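Local coordinates for galactose-binding-like protein (Bacteroides thetaiotaomicron, PDB 7M1B) that is a SusE-like protein with a galactose-binding-like domain and probably takes part in recognising, perhaps also degrading, carbohydrates, at residues 228-232 / 257-261. Sequence-based numbering, arbitrary orientation.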
loop_
_atom_site.group_PDB
_atom_site.type_symbol
_atom_site.label_atom_id
_atom_site.label_comp_id
_atom_site.label_asym_id
_atom_site.label_seq_id
_atom_site.Cartn_x
_atom_site.Cartn_y
_atom_site.Cartn_z
ATOM N N LEU A 228 8.968 -17.799 3.088
ATOM C CA LEU A 228 8.418 -16.455 3.009
ATOM C C LEU A 228 8.351 -15.759 4.359
ATOM O O LEU A 228 8.475 -14.540 4.436
ATOM C CB LEU A 228 7.031 -16.526 2.308
ATOM C CG LEU A 228 6.441 -15.164 1.912
ATOM C CD1 LEU A 228 7.299 -14.410 0.941
ATOM C CD2 LEU A 228 5.040 -15.376 1.382
ATOM N N GLU A 229 8.140 -16.550 5.447
ATOM C CA GLU A 229 7.985 -15.924 6.761
ATOM C C GLU A 229 9.292 -15.289 7.248
ATOM O O GLU A 229 9.242 -14.405 8.121
ATOM C CB GLU A 229 7.525 -16.982 7.783
ATOM C CG GLU A 229 6.889 -16.375 8.999
ATOM C CD GLU A 229 6.720 -17.409 10.092
ATOM O OE1 GLU A 229 6.416 -18.633 9.756
ATOM O OE2 GLU A 229 6.752 -16.946 11.269
ATOM N N SER A 230 10.459 -15.577 6.631
ATOM C CA SER A 230 11.692 -14.867 6.908
ATOM C C SER A 230 11.580 -13.384 6.637
ATOM O O SER A 230 12.355 -12.581 7.186
ATOM C CB SER A 230 12.766 -15.492 6.032
ATOM O OG SER A 230 13.096 -16.804 6.505
ATOM N N LEU A 231 10.607 -12.954 5.788
ATOM C CA LEU A 231 10.497 -11.516 5.585
ATOM C C LEU A 231 9.953 -10.767 6.797
ATOM O O LEU A 231 9.999 -9.519 6.826
ATOM C CB LEU A 231 9.604 -11.160 4.388
ATOM C CG LEU A 231 10.028 -11.804 3.043
ATOM C CD1 LEU A 231 9.043 -11.254 1.971
ATOM C CD2 LEU A 231 11.501 -11.363 2.714
ATOM N N PHE A 232 9.550 -11.517 7.831
ATOM C CA PHE A 232 8.912 -10.862 8.974
ATOM C C PHE A 232 9.563 -11.335 10.273
ATOM O O PHE A 232 8.943 -11.148 11.335
ATOM C CB PHE A 232 7.439 -11.355 8.988
ATOM C CG PHE A 232 6.724 -11.226 7.658
ATOM C CD1 PHE A 232 6.540 -9.992 7.020
ATOM C CD2 PHE A 232 6.387 -12.411 6.941
ATOM C CE1 PHE A 232 5.897 -9.890 5.785
ATOM C CE2 PHE A 232 5.773 -12.281 5.692
ATOM C CZ PHE A 232 5.575 -11.064 5.074
ATOM N N TRP A 257 3.435 -13.744 -8.443
ATOM C CA TRP A 257 2.962 -13.167 -7.181
ATOM C C TRP A 257 3.215 -14.190 -6.044
ATOM O O TRP A 257 3.191 -15.428 -6.246
ATOM C CB TRP A 257 1.452 -12.790 -7.269
ATOM C CG TRP A 257 0.590 -13.875 -7.859
ATOM C CD1 TRP A 257 -0.001 -14.934 -7.225
ATOM C CD2 TRP A 257 0.184 -13.942 -9.229
ATOM N NE1 TRP A 257 -0.703 -15.724 -8.116
ATOM C CE2 TRP A 257 -0.639 -15.099 -9.357
ATOM C CE3 TRP A 257 0.461 -13.139 -10.363
ATOM C CZ2 TRP A 257 -1.182 -15.494 -10.595
ATOM C CZ3 TRP A 257 -0.096 -13.535 -11.582
ATOM C CH2 TRP A 257 -0.929 -14.678 -11.689
ATOM N N PHE A 258 3.270 -13.662 -4.826
ATOM C CA PHE A 258 3.230 -14.473 -3.624
ATOM C C PHE A 258 2.223 -13.860 -2.650
ATOM O O PHE A 258 1.801 -12.718 -2.823
ATOM C CB PHE A 258 4.596 -14.700 -2.949
ATOM C CG PHE A 258 5.306 -13.428 -2.517
ATOM C CD1 PHE A 258 4.834 -12.667 -1.482
ATOM C CD2 PHE A 258 6.447 -12.978 -3.165
ATOM C CE1 PHE A 258 5.485 -11.502 -1.086
ATOM C CE2 PHE A 258 7.116 -11.833 -2.766
ATOM C CZ PHE A 258 6.621 -11.068 -1.738
ATOM N N THR A 259 1.797 -14.695 -1.685
ATOM C CA THR A 259 0.665 -14.407 -0.809
ATOM C C THR A 259 1.046 -14.659 0.632
ATOM O O THR A 259 1.620 -15.714 0.957
ATOM C CB THR A 259 -0.593 -15.275 -1.106
ATOM O OG1 THR A 259 -0.804 -15.272 -2.528
ATOM C CG2 THR A 259 -1.809 -14.794 -0.358
ATOM N N PHE A 260 0.694 -13.689 1.513
ATOM C CA PHE A 260 0.908 -13.995 2.927
ATOM C C PHE A 260 -0.280 -13.470 3.753
ATOM O O PHE A 260 -1.148 -12.755 3.232
ATOM C CB PHE A 260 2.213 -13.383 3.473
ATOM C CG PHE A 260 2.425 -11.908 3.294
ATOM C CD1 PHE A 260 1.961 -11.052 4.278
ATOM C CD2 PHE A 260 3.027 -11.389 2.148
ATOM C CE1 PHE A 260 2.240 -9.680 4.164
ATOM C CE2 PHE A 260 3.267 -10.024 2.029
ATOM C CZ PHE A 260 2.879 -9.157 3.043
ATOM N N ASP A 261 -0.359 -13.934 4.986
ATOM C CA ASP A 261 -1.436 -13.557 5.912
ATOM C C ASP A 261 -0.791 -12.619 6.934
ATOM O O ASP A 261 0.095 -13.047 7.714
ATOM C CB ASP A 261 -2.015 -14.856 6.514
ATOM C CG ASP A 261 -3.140 -14.678 7.510
ATOM O OD1 ASP A 261 -3.520 -13.523 7.704
ATOM O OD2 ASP A 261 -3.538 -15.703 8.170
#
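A single turn of 3-10 helix, Leu-228 to Leu-231, packs against the strand 257-261; the closest CA atoms, those of Leu-228 and Phe-260, are 7.9 Å apart, and no hydrogen bond joins the segments. The Leu-231 N to Leu-228 O hydrogen bond (3.0 Å) closes the turn, and its three-residue repeat sets both leucines facing the strand; Phe-232, next in the chain, also points there. Phe-258 and Phe-260 point toward the turn, whereas Thr-259 points away and hydrogen-bonds Asp-218. Branched Leu-228 suits the gap between them: its CD1 lies over the Phe-258 ring, 4.0 Å from the centroid in a CH-pi contact, while its CD2 reaches Phe-260 CB at 4.0 Å and, in van der Waals contact, Thr-259 O at 3.5 Å. Leu-231 CD1 meets Phe-258 CZ more loosely, at 4.4 Å. Flat Phe-232 directs its edge at the face of Phe-260, centroids 4.8 Å apart and planes at 52°. Leu-374 of strand 370-380 touches both rings and hydrogen-bonds Leu-231 through the backbone. Between 228-232 and 257-261 themselves, almost wholly apolar packing joins turn to sheet in a probable galactose-binding-like β-sandwich, relying on shape and exclusion of water.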